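Local coordinates for putative short-chain dehydrogenase/reductase (Burkholderia xenovorans, PDB 5JY1), which binds NAD in a Rossmann-fold domain of the short-chain dehydrogenase/reductase family and probably works as an oxidoreductase, perhaps as a 3-oxoacyl-[acyl-carrier-protein] reductase, at residues A[140-145]-A[183-188]; A[156-161]-A[262-267]. One frame throughout, in Å; residues are numbered along the deposited sequence.

Interaction 1. Residues A[140-145]-A[183-188]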
ATOM      1  N   GLU A 140       5.194  -3.524 -32.151  1.00 18.18           N
ATOM      2  CA  GLU A 140       5.971  -3.486 -33.383  1.00 16.12           C
ATOM      3  C   GLU A 140       7.063  -2.428 -33.325  1.00 22.20           C
ATOM      4  O   GLU A 140       8.173  -2.638 -33.835  1.00 22.97           O
ATOM      5  CB  GLU A 140       5.052  -3.226 -34.570  1.00 16.71           C
ATOM      6  CG  GLU A 140       5.817  -3.158 -35.878  1.00 22.88           C
ATOM      7  CD  GLU A 140       4.937  -2.840 -37.053  1.00 29.14           C
ATOM      8  OE1 GLU A 140       5.469  -2.272 -38.038  1.00 29.93           O
ATOM      9  OE2 GLU A 140       3.730  -3.154 -36.986  1.00 30.59           O
ATOM     10  N   ARG A 141       6.769  -1.291 -32.706  1.00 16.93           N
ATOM     11  CA  ARG A 141       7.699  -0.171 -32.650  1.00 17.75           C
ATOM     12  C   ARG A 141       8.583  -0.205 -31.415  1.00 17.25           C
ATOM     13  O   ARG A 141       9.474   0.646 -31.285  1.00 18.08           O
ATOM     14  CB  ARG A 141       6.916   1.139 -32.710  1.00 19.05           C
ATOM     15  CG  ARG A 141       6.291   1.368 -34.078  1.00 22.55           C
ATOM     16  CD  ARG A 141       5.162   2.362 -34.036  1.00 22.90           C
ATOM     17  NE  ARG A 141       4.608   2.567 -35.368  1.00 23.63           N
ATOM     18  CZ  ARG A 141       3.770   1.719 -35.966  1.00 19.68           C
ATOM     19  NH1 ARG A 141       3.382   0.604 -35.347  1.00 22.18           N
ATOM     20  NH2 ARG A 141       3.321   1.981 -37.188  1.00 23.46           N
ATOM     21  N   ARG A 142       8.355  -1.175 -30.521  1.00 17.75           N
ATOM     22  CA  ARG A 142       9.104  -1.304 -29.269  1.00 16.56           C
ATOM     23  C   ARG A 142       9.097   0.005 -28.481  1.00 17.70           C
ATOM     24  O   ARG A 142      10.123   0.442 -27.954  1.00 16.92           O
ATOM     25  CB  ARG A 142      10.535  -1.782 -29.537  1.00 20.42           C
ATOM     26  CG  ARG A 142      10.628  -3.100 -30.310  1.00 22.60           C
ATOM     27  CD  ARG A 142      10.058  -4.251 -29.501  1.00 22.11           C
ATOM     28  NE  ARG A 142      10.564  -5.565 -29.913  1.00 24.17           N
ATOM     29  CZ  ARG A 142       9.848  -6.495 -30.546  1.00 25.14           C
ATOM     30  NH1 ARG A 142       8.585  -6.268 -30.868  1.00 19.25           N
ATOM     31  NH2 ARG A 142      10.397  -7.660 -30.851  1.00 21.32           N
ATOM     32  N   TRP A 143       7.923   0.632 -28.395  1.00 16.20           N
ATOM     33  CA  TRP A 143       7.766   1.868 -27.624  1.00 15.63           C
ATOM     34  C   TRP A 143       6.286   2.065 -27.344  1.00 15.88           C
ATOM     35  O   TRP A 143       5.481   2.113 -28.280  1.00 17.47           O
ATOM     36  CB  TRP A 143       8.342   3.081 -28.390  1.00 14.71           C
ATOM     37  CG  TRP A 143       8.723   4.283 -27.505  1.00 13.74           C
ATOM     38  CD1 TRP A 143       9.979   4.638 -27.107  1.00 19.76           C
ATOM     39  CD2 TRP A 143       7.834   5.282 -26.956  1.00 15.39           C
ATOM     40  NE1 TRP A 143       9.930   5.777 -26.329  1.00 21.99           N
ATOM     41  CE2 TRP A 143       8.631   6.196 -26.229  1.00 17.02           C
ATOM     42  CE3 TRP A 143       6.453   5.485 -27.003  1.00 15.69           C
ATOM     43  CZ2 TRP A 143       8.086   7.294 -25.553  1.00 16.25           C
ATOM     44  CZ3 TRP A 143       5.909   6.572 -26.339  1.00 14.55           C
ATOM     45  CH2 TRP A 143       6.728   7.472 -25.621  1.00 15.72           C
ATOM     46  N   GLY A 144       5.923   2.215 -26.073  1.00 14.64           N
ATOM     47  CA  GLY A 144       4.538   2.471 -25.737  1.00 14.19           C
ATOM     48  C   GLY A 144       4.396   3.075 -24.360  1.00 12.59           C
ATOM     49  O   GLY A 144       5.206   2.822 -23.463  1.00 14.28           O
ATOM     50  N   ARG A 145       3.350   3.887 -24.198  1.00 14.13           N
ATOM     51  CA  ARG A 145       2.967   4.461 -22.911  1.00 13.33           C
ATOM     52  C   ARG A 145       1.466   4.301 -22.764  1.00 15.54           C
ATOM     53  O   ARG A 145       0.704   4.813 -23.592  1.00 17.11           O
ATOM     54  CB  ARG A 145       3.350   5.945 -22.812  1.00 12.14           C
ATOM     55  CG  ARG A 145       4.830   6.213 -22.967  1.00 16.45           C
ATOM     56  CD  ARG A 145       5.571   5.870 -21.675  1.00 17.45           C
ATOM     57  NE  ARG A 145       6.976   6.255 -21.704  1.00 16.95           N
ATOM     58  CZ  ARG A 145       7.967   5.517 -22.197  1.00 17.17           C
ATOM     59  NH1 ARG A 145       7.729   4.321 -22.732  1.00 19.10           N
ATOM     60  NH2 ARG A 145       9.212   5.988 -22.153  1.00 21.63           N
ATOM     61  N   GLY A 183       6.718  -4.753 -20.424  1.00 14.48           N
ATOM     62  CA  GLY A 183       7.969  -4.020 -20.325  1.00 16.79           C
ATOM     63  C   GLY A 183       9.050  -4.553 -21.241  1.00 16.87           C
ATOM     64  O   GLY A 183       9.925  -3.794 -21.656  1.00 15.67           O
ATOM     65  N   ARG A 184       8.980  -5.840 -21.611  1.00 12.91           N
ATOM     66  CA  ARG A 184       9.985  -6.395 -22.506  1.00 13.44           C
ATOM     67  C   ARG A 184       9.973  -5.712 -23.866  1.00 16.28           C
ATOM     68  O   ARG A 184      10.964  -5.807 -24.603  1.00 16.90           O
ATOM     69  CB  ARG A 184       9.769  -7.910 -22.668  1.00 13.53           C
ATOM     70  CG  ARG A 184       8.556  -8.337 -23.503  1.00 18.89           C
ATOM     71  CD  ARG A 184       8.470  -9.861 -23.481  1.00 17.89           C
ATOM     72  NE  ARG A 184       7.501 -10.463 -24.415  1.00 17.52           N
ATOM     73  CZ  ARG A 184       6.191 -10.544 -24.186  1.00 14.67           C
ATOM     74  NH1 ARG A 184       5.664 -10.037 -23.082  1.00 16.32           N
ATOM     75  NH2 ARG A 184       5.389 -11.130 -25.071  1.00 14.43           N
ATOM     76  N   PHE A 185       8.873  -5.041 -24.219  1.00 15.30           N
ATOM     77  CA  PHE A 185       8.773  -4.292 -25.464  1.00 17.36           C
ATOM     78  C   PHE A 185       8.929  -2.790 -25.260  1.00 18.82           C
ATOM     79  O   PHE A 185       8.574  -2.025 -26.159  1.00 16.83           O
ATOM     80  CB  PHE A 185       7.430  -4.554 -26.146  1.00 15.18           C
ATOM     81  CG  PHE A 185       7.189  -5.995 -26.520  1.00 15.57           C
ATOM     82  CD1 PHE A 185       8.081  -6.683 -27.329  1.00 17.81           C
ATOM     83  CD2 PHE A 185       6.045  -6.644 -26.082  1.00 15.52           C
ATOM     84  CE1 PHE A 185       7.840  -8.013 -27.696  1.00 18.57           C
ATOM     85  CE2 PHE A 185       5.789  -7.976 -26.453  1.00 16.78           C
ATOM     86  CZ  PHE A 185       6.692  -8.655 -27.255  1.00 18.58           C
ATOM     87  N   ASN A 186       9.403  -2.352 -24.087  1.00 17.00           N
ATOM     88  CA  ASN A 186       9.489  -0.924 -23.759  1.00 16.76           C
ATOM     89  C   ASN A 186       8.108  -0.267 -23.807  1.00 18.13           C
ATOM     90  O   ASN A 186       7.955   0.878 -24.237  1.00 17.18           O
ATOM     91  CB  ASN A 186      10.480  -0.191 -24.671  1.00 17.55           C
ATOM     92  CG  ASN A 186      10.748   1.227 -24.210  1.00 21.03           C
ATOM     93  OD1 ASN A 186      10.691   1.521 -23.011  1.00 23.24           O
ATOM     94  ND2 ASN A 186      11.016   2.123 -25.159  1.00 24.78           N
ATOM     95  N   ILE A 187       7.089  -1.010 -23.377  1.00 17.02           N
ATOM     96  CA  ILE A 187       5.748  -0.478 -23.149  1.00 15.99           C
ATOM     97  C   ILE A 187       5.543  -0.360 -21.644  1.00 14.17           C
ATOM     98  O   ILE A 187       5.531  -1.374 -20.934  1.00 14.97           O
ATOM     99  CB  ILE A 187       4.660  -1.372 -23.767  1.00 17.73           C
ATOM    100  CG1 ILE A 187       4.870  -1.546 -25.278  1.00 15.41           C
ATOM    101  CG2 ILE A 187       3.294  -0.785 -23.464  1.00 17.14           C
ATOM    102  CD1 ILE A 187       3.953  -2.631 -25.909  1.00 15.57           C
ATOM    103  N   THR A 188       5.369   0.858 -21.150  1.00 14.11           N
ATOM    104  CA  THR A 188       5.073   1.041 -19.735  1.00 12.98           C
ATOM    105  C   THR A 188       3.580   1.263 -19.527  1.00 14.22           C
ATOM    106  O   THR A 188       2.863   1.713 -20.427  1.00 14.82           O
ATOM    107  CB  THR A 188       5.842   2.216 -19.143  1.00 14.21           C
ATOM    108  OG1 THR A 188       5.394   3.427 -19.757  1.00 15.37           O
ATOM    109  CG2 THR A 188       7.349   2.046 -19.366  1.00 14.52           C
TER
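Arg142, Trp143 and Arg145 each meet one side chain of 183-188, Phe185, Asn186 and Thr188 in turn, where two parallel strands begin. Arg142 leaves the preceding helix through a Schellman motif with positive phi, and its chain, bent at chi2 (-65°), lays the guanidinium obliquely against the ring of Phe185, the planes 46° apart. CD1 of Phe185 lies over one guanidinium face, 3.6 Å from Arg142 NH1. That nitrogen is bonded back to Arg139 O, while NE reaches Glu273 O of the second subunit. Arg184 CG lies over the centre of one face of the Phe185 ring.

Further along, Asn186, with CG anti to its backbone N (chi1 -171°), runs beside Trp143 in the same direction, its amide nearly perpendicular to the indole. Asn186 ND2 approaches Trp143 CD1 to 3.3 Å and donates a weak bond to Arg142 O at 3.4 Å. Trp143 NE1 itself is spent on Glu241.

Arg145 folds back at chi2, bringing its guanidinium over the indole of Trp143 and its CD to 3.1 Å from Thr188 OG1. Its NH1 donates to Gly144 O at 3.0 Å, from above the carbonyl plane; NE is held by Ser240 O. Gly144 O therefore takes two donors, the other being Thr188 N at 3.0 Å, again out of plane. Gly144 N opens the pairing with a 3.0 Å bond to Asn186 O, and Thr188 carries it on to Ile146. On the opposite face from Arg145 and Thr188, Ile187 spreads CG1 and CG2 over the glycine backbone and packs against Phe135 and Met138 of helix 113-141.

The arrangement is the start of two adjacent parallel strands, 144-149 and 187-194, in the central sheet of the Rossmann fold.

Interaction 2. Residues A[156-161]-A[262-267]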
ATOM      1  N   THR A 156     -10.715   4.248  -0.408  1.00 14.12           N
ATOM      2  CA  THR A 156     -11.546   4.573   0.744  1.00 13.22           C
ATOM      3  C   THR A 156     -12.815   3.739   0.798  1.00 13.53           C
ATOM      4  O   THR A 156     -13.533   3.805   1.802  1.00 16.19           O
ATOM      5  CB  THR A 156     -11.944   6.057   0.753  1.00 16.80           C
ATOM      6  OG1 THR A 156     -12.814   6.329  -0.357  1.00 16.87           O
ATOM      7  CG2 THR A 156     -10.722   6.956   0.644  1.00 15.04           C
ATOM      8  N   GLY A 157     -13.119   2.979  -0.260  1.00 13.84           N
ATOM      9  CA  GLY A 157     -14.402   2.302  -0.353  1.00 14.46           C
ATOM     10  C   GLY A 157     -15.549   3.292  -0.301  1.00 16.15           C
ATOM     11  O   GLY A 157     -16.501   3.110   0.459  1.00 17.21           O
ATOM     12  N   ALA A 158     -15.461   4.355  -1.099  1.00 12.60           N
ATOM     13  CA  ALA A 158     -16.380   5.477  -0.954  1.00 16.35           C
ATOM     14  C   ALA A 158     -17.835   5.031  -1.060  1.00 18.66           C
ATOM     15  O   ALA A 158     -18.197   4.231  -1.928  1.00 17.48           O
ATOM     16  CB  ALA A 158     -16.083   6.539  -2.013  1.00 15.91           C
ATOM     17  N   TRP A 159     -18.663   5.560  -0.154  1.00 16.26           N
ATOM     18  CA  TRP A 159     -20.091   5.263  -0.132  1.00 15.59           C
ATOM     19  C   TRP A 159     -20.743   5.603  -1.468  1.00 16.57           C
ATOM     20  O   TRP A 159     -20.369   6.569  -2.140  1.00 17.42           O
ATOM     21  CB  TRP A 159     -20.800   6.065   0.960  1.00 19.52           C
ATOM     22  CG  TRP A 159     -20.516   5.674   2.381  1.00 18.63           C
ATOM     23  CD1 TRP A 159     -19.365   5.902   3.089  1.00 17.94           C
ATOM     24  CD2 TRP A 159     -21.434   5.054   3.295  1.00 20.40           C
ATOM     25  NE1 TRP A 159     -19.504   5.432   4.376  1.00 19.16           N
ATOM     26  CE2 TRP A 159     -20.762   4.907   4.527  1.00 19.24           C
ATOM     27  CE3 TRP A 159     -22.751   4.591   3.184  1.00 22.51           C
ATOM     28  CZ2 TRP A 159     -21.368   4.319   5.647  1.00 20.51           C
ATOM     29  CZ3 TRP A 159     -23.352   4.003   4.299  1.00 21.11           C
ATOM     30  CH2 TRP A 159     -22.658   3.881   5.515  1.00 19.95           C
ATOM     31  N   LEU A 160     -21.738   4.795  -1.839  1.00 17.34           N
ATOM     32  CA  LEU A 160     -22.643   4.996  -2.970  1.00 17.52           C
ATOM     33  C   LEU A 160     -21.982   4.717  -4.312  1.00 18.48           C
ATOM     34  O   LEU A 160     -22.645   4.867  -5.349  1.00 17.56           O
ATOM     35  CB  LEU A 160     -23.247   6.414  -3.005  1.00 19.13           C
ATOM     36  CG  LEU A 160     -23.865   6.959  -1.711  1.00 18.26           C
ATOM     37  CD1 LEU A 160     -24.453   8.351  -1.925  1.00 20.06           C
ATOM     38  CD2 LEU A 160     -24.928   6.005  -1.173  1.00 16.48           C
ATOM     39  N   HIS A 161     -20.712   4.295  -4.331  1.00 16.68           N
ATOM     40  CA  HIS A 161     -19.951   4.074  -5.555  1.00 18.61           C
ATOM     41  C   HIS A 161     -19.445   2.641  -5.666  1.00 16.56           C
ATOM     42  O   HIS A 161     -18.433   2.392  -6.324  1.00 16.34           O
ATOM     43  CB  HIS A 161     -18.769   5.043  -5.636  1.00 16.59           C
ATOM     44  CG  HIS A 161     -19.163   6.482  -5.727  1.00 16.03           C
ATOM     45  ND1 HIS A 161     -18.248   7.506  -5.609  1.00 22.77           N
ATOM     46  CD2 HIS A 161     -20.362   7.070  -5.946  1.00 23.61           C
ATOM     47  CE1 HIS A 161     -18.870   8.666  -5.739  1.00 26.39           C
ATOM     48  NE2 HIS A 161     -20.153   8.430  -5.945  1.00 22.75           N
ATOM     49  N   TYR A 262     -11.246  11.102   2.969  1.00 15.18           N
ATOM     50  CA  TYR A 262     -12.484  11.868   3.081  0.65 18.33           C
ATOM     51  C   TYR A 262     -13.578  10.920   3.555  1.00 16.92           C
ATOM     52  O   TYR A 262     -13.623   9.764   3.125  1.00 20.90           O
ATOM     53  CB  TYR A 262     -12.875  12.505   1.739  0.65 21.54           C
ATOM     54  CG  TYR A 262     -12.862  11.474   0.644  0.65 19.88           C
ATOM     55  CD1 TYR A 262     -11.668  11.114   0.033  0.65 17.99           C
ATOM     56  CD2 TYR A 262     -14.027  10.814   0.263  0.65 20.26           C
ATOM     57  CE1 TYR A 262     -11.630  10.147  -0.931  0.65 17.63           C
ATOM     58  CE2 TYR A 262     -13.998   9.837  -0.714  0.65 20.77           C
ATOM     59  CZ  TYR A 262     -12.792   9.513  -1.304  0.65 18.75           C
ATOM     60  OH  TYR A 262     -12.723   8.545  -2.268  0.65 16.38           O
ATOM     61  N   ASN A 263     -14.457  11.408   4.419  1.00 20.61           N
ATOM     62  CA  ASN A 263     -15.575  10.603   4.901  1.00 25.36           C
ATOM     63  C   ASN A 263     -16.774  10.847   3.992  1.00 27.29           C
ATOM     64  O   ASN A 263     -17.283  11.969   3.918  1.00 32.54           O
ATOM     65  CB  ASN A 263     -15.898  10.947   6.357  1.00 31.84           C
ATOM     66  CG  ASN A 263     -16.901   9.986   6.984  1.00 44.75           C
ATOM     67  OD1 ASN A 263     -17.404   9.074   6.327  1.00 46.09           O
ATOM     68  ND2 ASN A 263     -17.184  10.181   8.269  1.00 47.97           N
ATOM     69  N   SER A 264     -17.219   9.801   3.295  1.00 20.41           N
ATOM     70  CA  SER A 264     -18.291   9.911   2.312  1.00 22.26           C
ATOM     71  C   SER A 264     -19.638   9.385   2.814  1.00 21.23           C
ATOM     72  O   SER A 264     -20.565   9.215   2.011  1.00 20.27           O
ATOM     73  CB  SER A 264     -17.890   9.195   1.011  1.00 19.35           C
ATOM     74  OG  SER A 264     -17.388   7.883   1.253  1.00 19.94           O
ATOM     75  N   ARG A 265     -19.792   9.155   4.116  1.00 19.32           N
ATOM     76  CA  ARG A 265     -21.084   8.684   4.604  1.00 19.80           C
ATOM     77  C   ARG A 265     -22.153   9.736   4.324  1.00 21.74           C
ATOM     78  O   ARG A 265     -21.981  10.904   4.705  1.00 25.24           O
ATOM     79  CB  ARG A 265     -21.061   8.376   6.100  1.00 19.90           C
ATOM     80  CG  ARG A 265     -22.411   7.853   6.594  1.00 21.92           C
ATOM     81  CD  ARG A 265     -22.490   7.723   8.121  1.00 25.39           C
ATOM     82  NE  ARG A 265     -21.532   6.743   8.620  1.00 32.38           N
ATOM     83  CZ  ARG A 265     -20.414   7.048   9.272  1.00 33.60           C
ATOM     84  NH1 ARG A 265     -20.120   8.320   9.519  1.00 34.13           N
ATOM     85  NH2 ARG A 265     -19.591   6.077   9.674  1.00 30.41           N
ATOM     86  N   PRO A 266     -23.251   9.378   3.654  1.00 24.06           N
ATOM     87  CA  PRO A 266     -24.312  10.363   3.401  1.00 27.72           C
ATOM     88  C   PRO A 266     -24.925  10.877   4.698  1.00 28.54           C
ATOM     89  O   PRO A 266     -24.949  10.187   5.719  1.00 29.61           O
ATOM     90  CB  PRO A 266     -25.335   9.578   2.568  1.00 25.41           C
ATOM     91  CG  PRO A 266     -24.554   8.468   1.947  1.00 27.61           C
ATOM     92  CD  PRO A 266     -23.501   8.100   2.963  1.00 26.76           C
ATOM     93  N   ALA A 267     -25.449  12.107   4.633  1.00 28.98           N
ATOM     94  CA  ALA A 267     -25.907  12.804   5.836  1.00 36.59           C
ATOM     95  C   ALA A 267     -27.030  12.057   6.551  1.00 38.76           C
ATOM     96  O   ALA A 267     -27.110  12.078   7.786  1.00 42.17           O
ATOM     97  CB  ALA A 267     -26.362  14.219   5.477  1.00 36.69           C
TER
HETATM   98  O   HOH W   1     -14.772   7.783   1.767  1.00 26.57           O
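Two irregular loops meet here, the turn that leads into the helix carrying the NAD-binding residues Tyr164 and Lys168, and the tail that follows the last strand of the Rossmann sheet. Ala158 to His161 form a type II beta turn, and the indole of Trp159 lies along the tail. Arg265 CA stands almost straight over its five-membered ring, 3.5 Å from the centroid, as a CH-pi contact. Pro266 CD packs against the indole as well, 3.6 Å from Trp159 CE3, the two side chains crossing obliquely, and Pro266 CG meets Leu160 CD1 tip to tip.

Ser264 OG, near the indole plane at its edge, accepts from Trp159 N at 3.0 Å, with an N-H...O angle of 157°. One water joins Ser264 OG to Tyr262 O, donating to the latter at 2.7 Å, and makes a weak bond to Thr156 OG1. The Tyr262 side chain crosses that of Thr156 at about a right angle, its OH 2.9 Å from Thr156 OG1. An Asx turn from Asn263 OD1 to Arg265 N shapes the tail.

The contact thus lays the tail after strand 250-253 against the loop joining helices 153-156 and 162-182, with Glu181 OE2 of the second subunit accepting from Leu160 N.

In the fold
The two contacts illustrate how chemistry follows position in one fold. Interaction 1 is buried and joins neighbouring strands of the central sheet, so main-chain bonds set its register and arginine side chains pack around them. Interaction 2, partly buried, pairs loops without regular structure, relying on a serine acceptor, a water and an indole lying against backbone and proline. The centres of interactions 1 and 2 are about 38 Å apart, on opposite sides of the chain's centre. Helix 162-182 runs from just after 156-161 to just before 183-188, linking them. The Tyr262 side chain of interaction 2 is about 8 Å from the bound NAD, whereas interaction 1 lies away from the NAD-binding residues; both touch the second subunit.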